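Side-chain contacts in 39 kDa initiator binding protein (Trichomonas vaginalis, PDB 1Q87), which recognises the initiator (Inr) element of core promoters, the chain described here being its C-domain rather than the whole protein: residues Val80-Ala83 with Pro87-Glu90; Gly126-Phe131 with Lys195-Lys200; Leu158-Lys161 with Ile166-Ile169. All coordinates share one frame; numbering follows the deposited sequence.

Contact 1. Residues Val80-Ala83 with Pro87-Glu90; sequences VISA and PQEE
The backbone carbonyl oxygen of Ser82 is approached by two side chains: Gln88, which curls back from the loop, and Arg56, whose NH2 makes a hydrogen bond to it. In the model, Gln88 OE1 lies 2.9 Å from Ser82 O, and Gln88 NE2 lies 3.2 Å from the same Ser82 O. The amide was probably built turned over, so which of its two ends faces the carbonyl is doubtful. What is firm is the location of the group as a whole, with Gln88 CD 3.4 Å from Ser82 O. A carbonyl so near the C-terminal end of a helix has few helical N-H groups left ahead of it, and the partial negative charge expected at that end probably makes a guanidinium a welcome partner. Gln88 suits the place because its chain is long enough to bridge a backbone separation of 7.2 Å between Ser82 CA and Gln88 CA. CG stands beside the backbone N (chi1 -49°), and a bend at chi2 (-49°) turns the amide back toward the helix end. The Ser82 hydroxyl lies beside the amide, Ser82 OG being 3.2 Å from the atom built as Gln88 OE1. Ala83 adds little, for its methyl points away from the loop, and such a short side chain fits an exposed last turn. The peptide bond before Pro87 is cis, which turns the chain sharply just before Gln88. The contact buries only 98 Å² and lies at the surface. It closes the short connection from helix 74-84 to strand 92-94. Earlier in the same helix Val80 touches Ile115 and the buried Ile81 touches Met112, both on helix 111-123, while Glu90 pairs with Lys93 in a salt bridge as the loop runs into the strand.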
ATOM      1  N   VAL A  80      11.127  -7.879  -2.313  1.00 52.49           N
ATOM      2  CA  VAL A  80       9.824  -7.395  -1.926  1.00 42.47           C
ATOM      3  C   VAL A  80       9.348  -6.311  -2.891  1.00 53.37           C
ATOM      4  O   VAL A  80       8.240  -6.368  -3.420  1.00 43.62           O
ATOM      5  CB  VAL A  80       9.855  -6.793  -0.523  1.00 53.23           C
ATOM      6  CG1 VAL A  80       8.497  -6.116  -0.200  1.00 43.59           C
ATOM      7  CG2 VAL A  80      10.142  -7.875   0.494  1.00 50.95           C
ATOM      8  N   ILE A  81      10.191  -5.308  -3.096  1.00 51.56           N
ATOM      9  CA  ILE A  81       9.849  -4.212  -3.971  1.00 50.78           C
ATOM     10  C   ILE A  81       9.580  -4.685  -5.413  1.00 50.30           C
ATOM     11  O   ILE A  81       8.599  -4.284  -6.045  1.00 45.75           O
ATOM     12  CB  ILE A  81      10.965  -3.151  -3.937  1.00 44.66           C
ATOM     13  CG1 ILE A  81      11.029  -2.553  -2.521  1.00 44.01           C
ATOM     14  CG2 ILE A  81      10.678  -2.025  -4.949  1.00 39.20           C
ATOM     15  CD1 ILE A  81      12.213  -1.604  -2.265  1.00 33.30           C
ATOM     16  N   SER A  82      10.441  -5.555  -5.919  1.00 51.72           N
ATOM     17  CA  SER A  82      10.290  -6.050  -7.269  1.00 50.58           C
ATOM     18  C   SER A  82       8.932  -6.737  -7.460  1.00 55.55           C
ATOM     19  O   SER A  82       8.342  -6.623  -8.541  1.00 50.90           O
ATOM     20  CB  SER A  82      11.414  -7.008  -7.606  1.00 53.32           C
ATOM     21  OG  SER A  82      11.162  -7.610  -8.856  1.00 63.77           O
ATOM     22  N   ALA A  83       8.445  -7.424  -6.418  1.00 45.45           N
ATOM     23  CA  ALA A  83       7.164  -8.122  -6.455  1.00 46.86           C
ATOM     24  C   ALA A  83       6.000  -7.176  -6.375  1.00 48.54           C
ATOM     25  O   ALA A  83       4.948  -7.456  -6.918  1.00 52.60           O
ATOM     26  CB  ALA A  83       7.058  -9.125  -5.330  1.00 47.38           C
ATOM     27  N   PRO A  87       4.316  -4.634 -13.615  1.00 83.33           N
ATOM     28  CA  PRO A  87       4.638  -6.005 -14.036  1.00 83.69           C
ATOM     29  C   PRO A  87       6.141  -6.262 -13.989  1.00 77.59           C
ATOM     30  O   PRO A  87       6.951  -5.324 -14.076  1.00 73.54           O
ATOM     31  CB  PRO A  87       4.097  -6.073 -15.473  1.00 81.18           C
ATOM     32  CG  PRO A  87       3.085  -4.951 -15.536  1.00 89.01           C
ATOM     33  CD  PRO A  87       3.789  -3.869 -14.756  1.00 86.59           C
ATOM     34  N   GLN A  88       6.499  -7.533 -13.840  1.00 72.49           N
ATOM     35  CA  GLN A  88       7.903  -7.925 -13.816  1.00 75.29           C
ATOM     36  C   GLN A  88       8.505  -7.753 -15.215  1.00 75.05           C
ATOM     37  O   GLN A  88       9.648  -7.328 -15.374  1.00 71.55           O
ATOM     38  CB  GLN A  88       8.044  -9.396 -13.406  1.00 73.22           C
ATOM     39  CG  GLN A  88       7.275  -9.768 -12.174  1.00 74.47           C
ATOM     40  CD  GLN A  88       7.534  -8.798 -11.076  1.00 84.42           C
ATOM     41  OE1 GLN A  88       8.686  -8.572 -10.709  1.00 86.21           O
ATOM     42  NE2 GLN A  88       6.468  -8.194 -10.545  1.00 82.41           N
ATOM     43  N   GLU A  89       7.714  -8.096 -16.223  1.00 80.54           N
ATOM     44  CA  GLU A  89       8.136  -8.031 -17.620  1.00 88.35           C
ATOM     45  C   GLU A  89       8.638  -6.664 -18.097  1.00 87.99           C
ATOM     46  O   GLU A  89       9.569  -6.599 -18.902  1.00 93.08           O
ATOM     47  CB  GLU A  89       6.999  -8.522 -18.530  1.00 96.23           C
ATOM     48  CG  GLU A  89       5.648  -8.722 -17.827  1.00103.91           C
ATOM     49  CD  GLU A  89       5.666  -9.844 -16.789  1.00111.57           C
ATOM     50  OE1 GLU A  89       5.266  -9.580 -15.633  1.00116.00           O
ATOM     51  OE2 GLU A  89       6.070 -10.985 -17.123  1.00115.06           O
ATOM     52  N   GLU A  90       8.031  -5.577 -17.619  1.00 81.43           N
ATOM     53  CA  GLU A  90       8.475  -4.237 -18.004  1.00 78.09           C
ATOM     54  C   GLU A  90       9.946  -3.976 -17.612  1.00 72.76           C
ATOM     55  O   GLU A  90      10.401  -4.332 -16.525  1.00 71.71           O
ATOM     56  CB  GLU A  90       7.564  -3.195 -17.371  1.00 83.72           C
ATOM     57  CG  GLU A  90       8.088  -1.790 -17.489  1.00 93.02           C
ATOM     58  CD  GLU A  90       7.067  -0.769 -17.040  1.00101.07           C
ATOM     59  OE1 GLU A  90       6.619  -0.842 -15.867  1.00101.81           O
ATOM     60  OE2 GLU A  90       6.711   0.100 -17.869  1.00102.80           O
TER

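Contact 2. Residues Gly126-Phe131 with Lys195-Lys200; sequences GHWLTF and KYFEMK
Trp128 carries CG between its backbone N and carbonyl carbon (chi1 46°), a position that swings the indole toward helix 193-199, where Phe197 holds its own CG beside the backbone N (chi1 -86°) and sends its ring back. The two side chains come from opposite directions, and the CZ2-CH2 side of the indole's six-membered ring meets the CZ end of the phenyl ring, bridging backbones whose nearest CA atoms, of Trp128 and Phe197, are 13.1 Å apart. Two large aromatic side chains suit this gap, each reaching part of the way. Trp128 CH2 comes to 3.4 Å from Phe197 CZ, and Trp128 CZ2 to 3.5 Å from the same CZ. With the planes inclined at 42° and centroids 5.3 Å apart, the rings are neither stacked nor T-shaped but meet obliquely in close van der Waals contact. Their sequence neighbours flank the rings: Leu129 CB lies over one face of the indole, and Tyr196 CD1 over one face of the Phe197 ring, each displaced toward the rim. Phe197 is also set by its helix, which is ending here; Lys195 O accepts from both Glu198 N and Met199 N, and Lys200 leaves the helical path. Both are buried, as suits large, mostly apolar rings. The indole packs on Leu118 and Ser122 of helix 111-123 and, with Phe197, on Leu160 of strand 157-162. The contact therefore joins the loop after helix 111-123 to helix 193-199 across the face of the five-stranded antiparallel sheet.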
ATOM      1  N   GLY A 126      -6.256 -16.950   2.389  1.00 83.46           N
ATOM      2  CA  GLY A 126      -6.395 -17.387   1.011  1.00 83.90           C
ATOM      3  C   GLY A 126      -5.644 -16.604  -0.054  1.00 85.86           C
ATOM      4  O   GLY A 126      -5.904 -16.780  -1.243  1.00 86.94           O
ATOM      5  N   HIS A 127      -4.714 -15.744   0.356  1.00 85.04           N
ATOM      6  CA  HIS A 127      -3.912 -14.958  -0.585  1.00 77.31           C
ATOM      7  C   HIS A 127      -4.768 -14.206  -1.596  1.00 69.88           C
ATOM      8  O   HIS A 127      -4.728 -14.472  -2.792  1.00 68.52           O
ATOM      9  CB  HIS A 127      -2.941 -15.861  -1.345  1.00 83.97           C
ATOM     10  CG  HIS A 127      -2.354 -16.963  -0.517  1.00 87.20           C
ATOM     11  ND1 HIS A 127      -1.004 -17.078  -0.289  1.00 88.33           N
ATOM     12  CD2 HIS A 127      -2.936 -18.025   0.093  1.00 92.97           C
ATOM     13  CE1 HIS A 127      -0.774 -18.171   0.426  1.00 93.27           C
ATOM     14  NE2 HIS A 127      -1.929 -18.761   0.670  1.00 85.94           N
ATOM     15  N   TRP A 128      -5.534 -13.246  -1.114  1.00 70.32           N
ATOM     16  CA  TRP A 128      -6.385 -12.476  -1.994  1.00 67.24           C
ATOM     17  C   TRP A 128      -5.698 -11.279  -2.648  1.00 62.24           C
ATOM     18  O   TRP A 128      -6.084 -10.907  -3.752  1.00 69.45           O
ATOM     19  CB  TRP A 128      -7.652 -12.012  -1.245  1.00 66.90           C
ATOM     20  CG  TRP A 128      -7.402 -11.423   0.118  1.00 61.79           C
ATOM     21  CD1 TRP A 128      -7.374 -12.093   1.317  1.00 60.36           C
ATOM     22  CD2 TRP A 128      -7.108 -10.050   0.418  1.00 58.69           C
ATOM     23  NE1 TRP A 128      -7.083 -11.210   2.345  1.00 67.43           N
ATOM     24  CE2 TRP A 128      -6.916  -9.954   1.816  1.00 58.23           C
ATOM     25  CE3 TRP A 128      -6.985  -8.892  -0.359  1.00 62.81           C
ATOM     26  CZ2 TRP A 128      -6.604  -8.743   2.445  1.00 67.63           C
ATOM     27  CZ3 TRP A 128      -6.671  -7.681   0.276  1.00 54.98           C
ATOM     28  CH2 TRP A 128      -6.488  -7.620   1.655  1.00 63.01           C
ATOM     29  N   LEU A 129      -4.694 -10.687  -1.988  1.00 58.37           N
ATOM     30  CA  LEU A 129      -3.967  -9.513  -2.513  1.00 48.10           C
ATOM     31  C   LEU A 129      -3.171  -9.788  -3.797  1.00 55.98           C
ATOM     32  O   LEU A 129      -2.496 -10.814  -3.920  1.00 57.58           O
ATOM     33  CB  LEU A 129      -3.007  -8.956  -1.451  1.00 47.73           C
ATOM     34  CG  LEU A 129      -2.327  -7.592  -1.703  1.00 44.87           C
ATOM     35  CD1 LEU A 129      -3.332  -6.472  -1.694  1.00 44.55           C
ATOM     36  CD2 LEU A 129      -1.312  -7.315  -0.637  1.00 50.69           C
ATOM     37  N   THR A 130      -3.254  -8.875  -4.761  1.00 57.09           N
ATOM     38  CA  THR A 130      -2.521  -9.032  -6.019  1.00 47.48           C
ATOM     39  C   THR A 130      -2.044  -7.653  -6.469  1.00 47.83           C
ATOM     40  O   THR A 130      -2.749  -6.668  -6.308  1.00 47.81           O
ATOM     41  CB  THR A 130      -3.439  -9.661  -7.113  1.00 59.86           C
ATOM     42  OG1 THR A 130      -2.724  -9.792  -8.354  1.00 56.92           O
ATOM     43  CG2 THR A 130      -4.668  -8.791  -7.330  1.00 63.73           C
ATOM     44  N   PHE A 131      -0.832  -7.563  -6.997  1.00 51.08           N
ATOM     45  CA  PHE A 131      -0.332  -6.274  -7.452  1.00 55.10           C
ATOM     46  C   PHE A 131      -0.361  -6.175  -8.956  1.00 66.17           C
ATOM     47  O   PHE A 131       0.170  -5.225  -9.543  1.00 63.47           O
ATOM     48  CB  PHE A 131       1.081  -6.062  -6.941  1.00 54.18           C
ATOM     49  CG  PHE A 131       1.141  -5.942  -5.463  1.00 50.46           C
ATOM     50  CD1 PHE A 131       0.746  -4.777  -4.848  1.00 44.11           C
ATOM     51  CD2 PHE A 131       1.440  -7.053  -4.676  1.00 43.79           C
ATOM     52  CE1 PHE A 131       0.638  -4.713  -3.476  1.00 47.15           C
ATOM     53  CE2 PHE A 131       1.327  -6.985  -3.303  1.00 45.48           C
ATOM     54  CZ  PHE A 131       0.926  -5.822  -2.705  1.00 36.26           C
ATOM     55  N   LYS A 195      -5.780  -4.168  12.587  1.00 47.91           N
ATOM     56  CA  LYS A 195      -6.902  -3.598  13.323  1.00 55.35           C
ATOM     57  C   LYS A 195      -8.122  -3.456  12.402  1.00 62.39           C
ATOM     58  O   LYS A 195      -9.253  -3.834  12.759  1.00 67.82           O
ATOM     59  CB  LYS A 195      -6.512  -2.199  13.832  1.00 51.92           C
ATOM     60  CG  LYS A 195      -7.064  -1.810  15.184  1.00 73.54           C
ATOM     61  CD  LYS A 195      -8.585  -1.764  15.209  1.00 87.30           C
ATOM     62  CE  LYS A 195      -9.110  -1.526  16.630  1.00 89.40           C
ATOM     63  NZ  LYS A 195      -8.605  -0.244  17.220  1.00 93.39           N
ATOM     64  N   TYR A 196      -7.887  -2.885  11.223  1.00 63.55           N
ATOM     65  CA  TYR A 196      -8.944  -2.654  10.267  1.00 57.02           C
ATOM     66  C   TYR A 196      -9.596  -3.935   9.806  1.00 63.54           C
ATOM     67  O   TYR A 196     -10.819  -3.984   9.667  1.00 66.19           O
ATOM     68  CB  TYR A 196      -8.428  -1.874   9.060  1.00 59.59           C
ATOM     69  CG  TYR A 196      -9.440  -1.829   7.948  1.00 50.37           C
ATOM     70  CD1 TYR A 196      -9.442  -2.810   6.957  1.00 54.98           C
ATOM     71  CD2 TYR A 196     -10.441  -0.853   7.917  1.00 51.31           C
ATOM     72  CE1 TYR A 196     -10.413  -2.830   5.961  1.00 59.86           C
ATOM     73  CE2 TYR A 196     -11.433  -0.863   6.917  1.00 52.30           C
ATOM     74  CZ  TYR A 196     -11.406  -1.862   5.946  1.00 54.56           C
ATOM     75  OH  TYR A 196     -12.372  -1.931   4.969  1.00 56.98           O
ATOM     76  N   PHE A 197      -8.804  -4.969   9.552  1.00 55.67           N
ATOM     77  CA  PHE A 197      -9.391  -6.233   9.120  1.00 65.37           C
ATOM     78  C   PHE A 197      -9.969  -7.004  10.297  1.00 74.06           C
ATOM     79  O   PHE A 197     -10.579  -8.068  10.128  1.00 74.14           O
ATOM     80  CB  PHE A 197      -8.365  -7.087   8.395  1.00 65.45           C
ATOM     81  CG  PHE A 197      -8.261  -6.781   6.938  1.00 71.07           C
ATOM     82  CD1 PHE A 197      -9.184  -7.304   6.046  1.00 76.11           C
ATOM     83  CD2 PHE A 197      -7.260  -5.956   6.464  1.00 68.03           C
ATOM     84  CE1 PHE A 197      -9.116  -7.016   4.706  1.00 77.01           C
ATOM     85  CE2 PHE A 197      -7.178  -5.657   5.126  1.00 73.84           C
ATOM     86  CZ  PHE A 197      -8.111  -6.190   4.238  1.00 80.91           C
ATOM     87  N   GLU A 198      -9.756  -6.460  11.493  1.00 79.68           N
ATOM     88  CA  GLU A 198     -10.275  -7.057  12.711  1.00 85.22           C
ATOM     89  C   GLU A 198     -11.696  -6.515  12.809  1.00 83.65           C
ATOM     90  O   GLU A 198     -12.669  -7.266  12.920  1.00 84.24           O
ATOM     91  CB  GLU A 198      -9.453  -6.588  13.909  1.00 93.35           C
ATOM     92  CG  GLU A 198      -9.789  -7.278  15.224  1.00106.00           C
ATOM     93  CD  GLU A 198      -9.276  -6.496  16.434  1.00111.84           C
ATOM     94  OE1 GLU A 198      -9.837  -5.414  16.724  1.00113.42           O
ATOM     95  OE2 GLU A 198      -8.310  -6.954  17.087  1.00106.84           O
ATOM     96  N   MET A 199     -11.788  -5.194  12.727  1.00 77.68           N
ATOM     97  CA  MET A 199     -13.049  -4.476  12.790  1.00 75.30           C
ATOM     98  C   MET A 199     -13.990  -4.759  11.631  1.00 74.48           C
ATOM     99  O   MET A 199     -15.184  -4.568  11.767  1.00 77.21           O
ATOM    100  CB  MET A 199     -12.788  -2.977  12.794  1.00 74.67           C
ATOM    101  CG  MET A 199     -11.887  -2.504  13.877  1.00 84.36           C
ATOM    102  SD  MET A 199     -12.865  -1.730  15.131  1.00 96.09           S
ATOM    103  CE  MET A 199     -12.981  -0.069  14.469  1.00100.44           C
ATOM    104  N   LYS A 200     -13.458  -5.181  10.490  1.00 68.72           N
ATOM    105  CA  LYS A 200     -14.278  -5.412   9.310  1.00 65.57           C
ATOM    106  C   LYS A 200     -13.680  -6.560   8.548  1.00 70.57           C
ATOM    107  O   LYS A 200     -13.036  -6.357   7.528  1.00 69.61           O
ATOM    108  CB  LYS A 200     -14.258  -4.173   8.406  1.00 66.67           C
ATOM    109  CG  LYS A 200     -14.269  -2.836   9.138  1.00 63.97           C
ATOM    110  CD  LYS A 200     -15.629  -2.160   9.108  1.00 72.27           C
ATOM    111  CE  LYS A 200     -15.614  -0.877   9.936  1.00 76.30           C
ATOM    112  NZ  LYS A 200     -16.819  -0.011   9.741  1.00 72.75           N
TER

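Contact 3. Residues Leu158-Lys161 with Ile166-Ile169; sequences LILK and IRKI
The guanidinium of Arg167 has Leu160 CD1 over one face, 4.2 Å above its plane and displaced toward the rim, while its NH1 and NH2 make weak hydrogen bonds to Lys200 O and Pro201 O. An arginine suits this spot because its long chain packs apolarly while its charged end serves two carbonyls. On the same face of the sheet Leu158 CB meets Ile169 CG2 at 4.1 Å, two branched apolar chains well matched to a buried layer. The other face carries Ile159, Lys161, Ile166 and Lys168. There Ile159 CG2 touches Ile166 CG2 at 3.9 Å, a diagonal contact. Ile166 folds at chi2 (-53°) to lay CD1 3.5 Å from Lys161 CD, the lysine's long aliphatic part offering carbon while its ammonium can face solvent. Backbone bonds hold the strands at the hydrogen-bonded pairs: Leu160 N to Arg167 O is 2.9 Å, and Arg167 N to Leu160 O 2.8 Å. Leu158 and Ile169 are joined likewise, the bond from Ile169 N being longer. This is a twisted antiparallel beta hairpin, the second and third strands of a five-stranded antiparallel meander, whose leucine face packs against helix 193-199.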
ATOM      1  N   LEU A 158      -7.099   0.629  -1.591  1.00 36.66           N
ATOM      2  CA  LEU A 158      -7.177  -0.811  -1.797  1.00 43.01           C
ATOM      3  C   LEU A 158      -8.647  -1.171  -2.066  1.00 46.41           C
ATOM      4  O   LEU A 158      -9.541  -0.865  -1.277  1.00 44.75           O
ATOM      5  CB  LEU A 158      -6.672  -1.573  -0.555  1.00 41.97           C
ATOM      6  CG  LEU A 158      -6.944  -3.093  -0.539  1.00 40.92           C
ATOM      7  CD1 LEU A 158      -6.080  -3.756  -1.613  1.00 38.18           C
ATOM      8  CD2 LEU A 158      -6.675  -3.710   0.878  1.00 43.41           C
ATOM      9  N   ILE A 159      -8.906  -1.812  -3.191  1.00 50.86           N
ATOM     10  CA  ILE A 159     -10.274  -2.203  -3.500  1.00 55.71           C
ATOM     11  C   ILE A 159     -10.394  -3.670  -3.104  1.00 51.95           C
ATOM     12  O   ILE A 159      -9.489  -4.432  -3.407  1.00 49.07           O
ATOM     13  CB  ILE A 159     -10.565  -2.057  -5.007  1.00 52.71           C
ATOM     14  CG1 ILE A 159     -10.411  -0.604  -5.440  1.00 53.32           C
ATOM     15  CG2 ILE A 159     -11.977  -2.545  -5.318  1.00 57.07           C
ATOM     16  CD1 ILE A 159     -10.546  -0.442  -6.956  1.00 50.52           C
ATOM     17  N   LEU A 160     -11.491  -4.040  -2.426  1.00 58.12           N
ATOM     18  CA  LEU A 160     -11.768  -5.420  -1.954  1.00 62.17           C
ATOM     19  C   LEU A 160     -13.088  -5.988  -2.448  1.00 68.41           C
ATOM     20  O   LEU A 160     -14.164  -5.439  -2.147  1.00 60.85           O
ATOM     21  CB  LEU A 160     -11.816  -5.466  -0.437  1.00 62.63           C
ATOM     22  CG  LEU A 160     -10.462  -5.677   0.209  1.00 77.28           C
ATOM     23  CD1 LEU A 160     -10.573  -5.561   1.731  1.00 77.88           C
ATOM     24  CD2 LEU A 160      -9.960  -7.054  -0.228  1.00 79.79           C
ATOM     25  N   LYS A 161     -12.998  -7.105  -3.165  1.00 75.26           N
ATOM     26  CA  LYS A 161     -14.171  -7.774  -3.732  1.00 84.72           C
ATOM     27  C   LYS A 161     -14.619  -8.966  -2.901  1.00 85.21           C
ATOM     28  O   LYS A 161     -14.120 -10.068  -3.083  1.00 83.93           O
ATOM     29  CB  LYS A 161     -13.878  -8.229  -5.165  1.00 83.92           C
ATOM     30  CG  LYS A 161     -15.101  -8.705  -5.924  1.00 88.85           C
ATOM     31  CD  LYS A 161     -15.187  -8.018  -7.274  1.00 94.43           C
ATOM     32  CE  LYS A 161     -16.476  -8.357  -8.004  1.00 99.43           C
ATOM     33  NZ  LYS A 161     -16.770  -7.375  -9.091  1.00 95.91           N
ATOM     34  N   ILE A 166     -18.173  -4.879  -3.091  1.00 72.98           N
ATOM     35  CA  ILE A 166     -16.961  -4.081  -3.081  1.00 62.56           C
ATOM     36  C   ILE A 166     -16.789  -3.140  -1.886  1.00 68.72           C
ATOM     37  O   ILE A 166     -17.728  -2.454  -1.459  1.00 69.92           O
ATOM     38  CB  ILE A 166     -16.888  -3.259  -4.368  1.00 58.88           C
ATOM     39  CG1 ILE A 166     -16.686  -4.205  -5.538  1.00 60.47           C
ATOM     40  CG2 ILE A 166     -15.756  -2.237  -4.304  1.00 52.11           C
ATOM     41  CD1 ILE A 166     -15.515  -5.128  -5.360  1.00 65.94           C
ATOM     42  N   ARG A 167     -15.567  -3.112  -1.354  1.00 68.22           N
ATOM     43  CA  ARG A 167     -15.244  -2.241  -0.234  1.00 62.84           C
ATOM     44  C   ARG A 167     -13.962  -1.459  -0.530  1.00 55.45           C
ATOM     45  O   ARG A 167     -13.089  -1.958  -1.231  1.00 53.68           O
ATOM     46  CB  ARG A 167     -15.056  -3.077   1.023  1.00 65.37           C
ATOM     47  CG  ARG A 167     -15.028  -2.281   2.299  1.00 74.07           C
ATOM     48  CD  ARG A 167     -14.523  -3.135   3.443  1.00 81.30           C
ATOM     49  NE  ARG A 167     -14.954  -4.526   3.312  1.00 84.10           N
ATOM     50  CZ  ARG A 167     -14.420  -5.532   4.003  1.00 89.15           C
ATOM     51  NH1 ARG A 167     -13.435  -5.298   4.869  1.00 77.95           N
ATOM     52  NH2 ARG A 167     -14.868  -6.774   3.833  1.00 86.41           N
ATOM     53  N   LYS A 168     -13.853  -0.244   0.006  1.00 46.94           N
ATOM     54  CA  LYS A 168     -12.664   0.550  -0.211  1.00 43.60           C
ATOM     55  C   LYS A 168     -12.009   1.067   1.069  1.00 51.31           C
ATOM     56  O   LYS A 168     -12.699   1.485   1.989  1.00 49.78           O
ATOM     57  CB  LYS A 168     -12.979   1.719  -1.129  1.00 42.95           C
ATOM     58  CG  LYS A 168     -13.143   1.293  -2.598  1.00 40.59           C
ATOM     59  CD  LYS A 168     -13.380   2.491  -3.497  1.00 48.62           C
ATOM     60  CE  LYS A 168     -13.797   2.066  -4.903  1.00 57.57           C
ATOM     61  NZ  LYS A 168     -14.194   3.246  -5.720  1.00 65.54           N
ATOM     62  N   ILE A 169     -10.678   1.031   1.141  1.00 44.65           N
ATOM     63  CA  ILE A 169      -9.976   1.526   2.332  1.00 42.07           C
ATOM     64  C   ILE A 169      -8.664   2.196   1.906  1.00 45.34           C
ATOM     65  O   ILE A 169      -7.898   1.641   1.115  1.00 40.98           O
ATOM     66  CB  ILE A 169      -9.754   0.372   3.326  1.00 39.78           C
ATOM     67  CG1 ILE A 169      -9.049   0.892   4.557  1.00 42.92           C
ATOM     68  CG2 ILE A 169      -9.118  -0.799   2.640  1.00 39.73           C
ATOM     69  CD1 ILE A 169      -9.856   1.969   5.296  1.00 38.84           C
TER

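Along the chain contact 1 closes before contact 2 opens, and contact 3 is nested within the loop that contact 2 closes. Contacts 2 and 3 lie close, their centres 10 Å apart, and meet between strand 157-162 of the sheet and helix 193-199: Trp128 and Phe197 both rest on Leu160, and Arg167 reaches the end of that helix. Contact 1 stands about 21 Å from contact 2 and 23 Å from contact 3, between centres, in the helical part of the domain. It meets contact 2 only by packing of Ala83 on Phe131. Segment 126-131 thus has Trp128 against the sheet and Phe131 beside the end of helix 74-84, and so probably helps to join the helical and sheet parts of the C-domain.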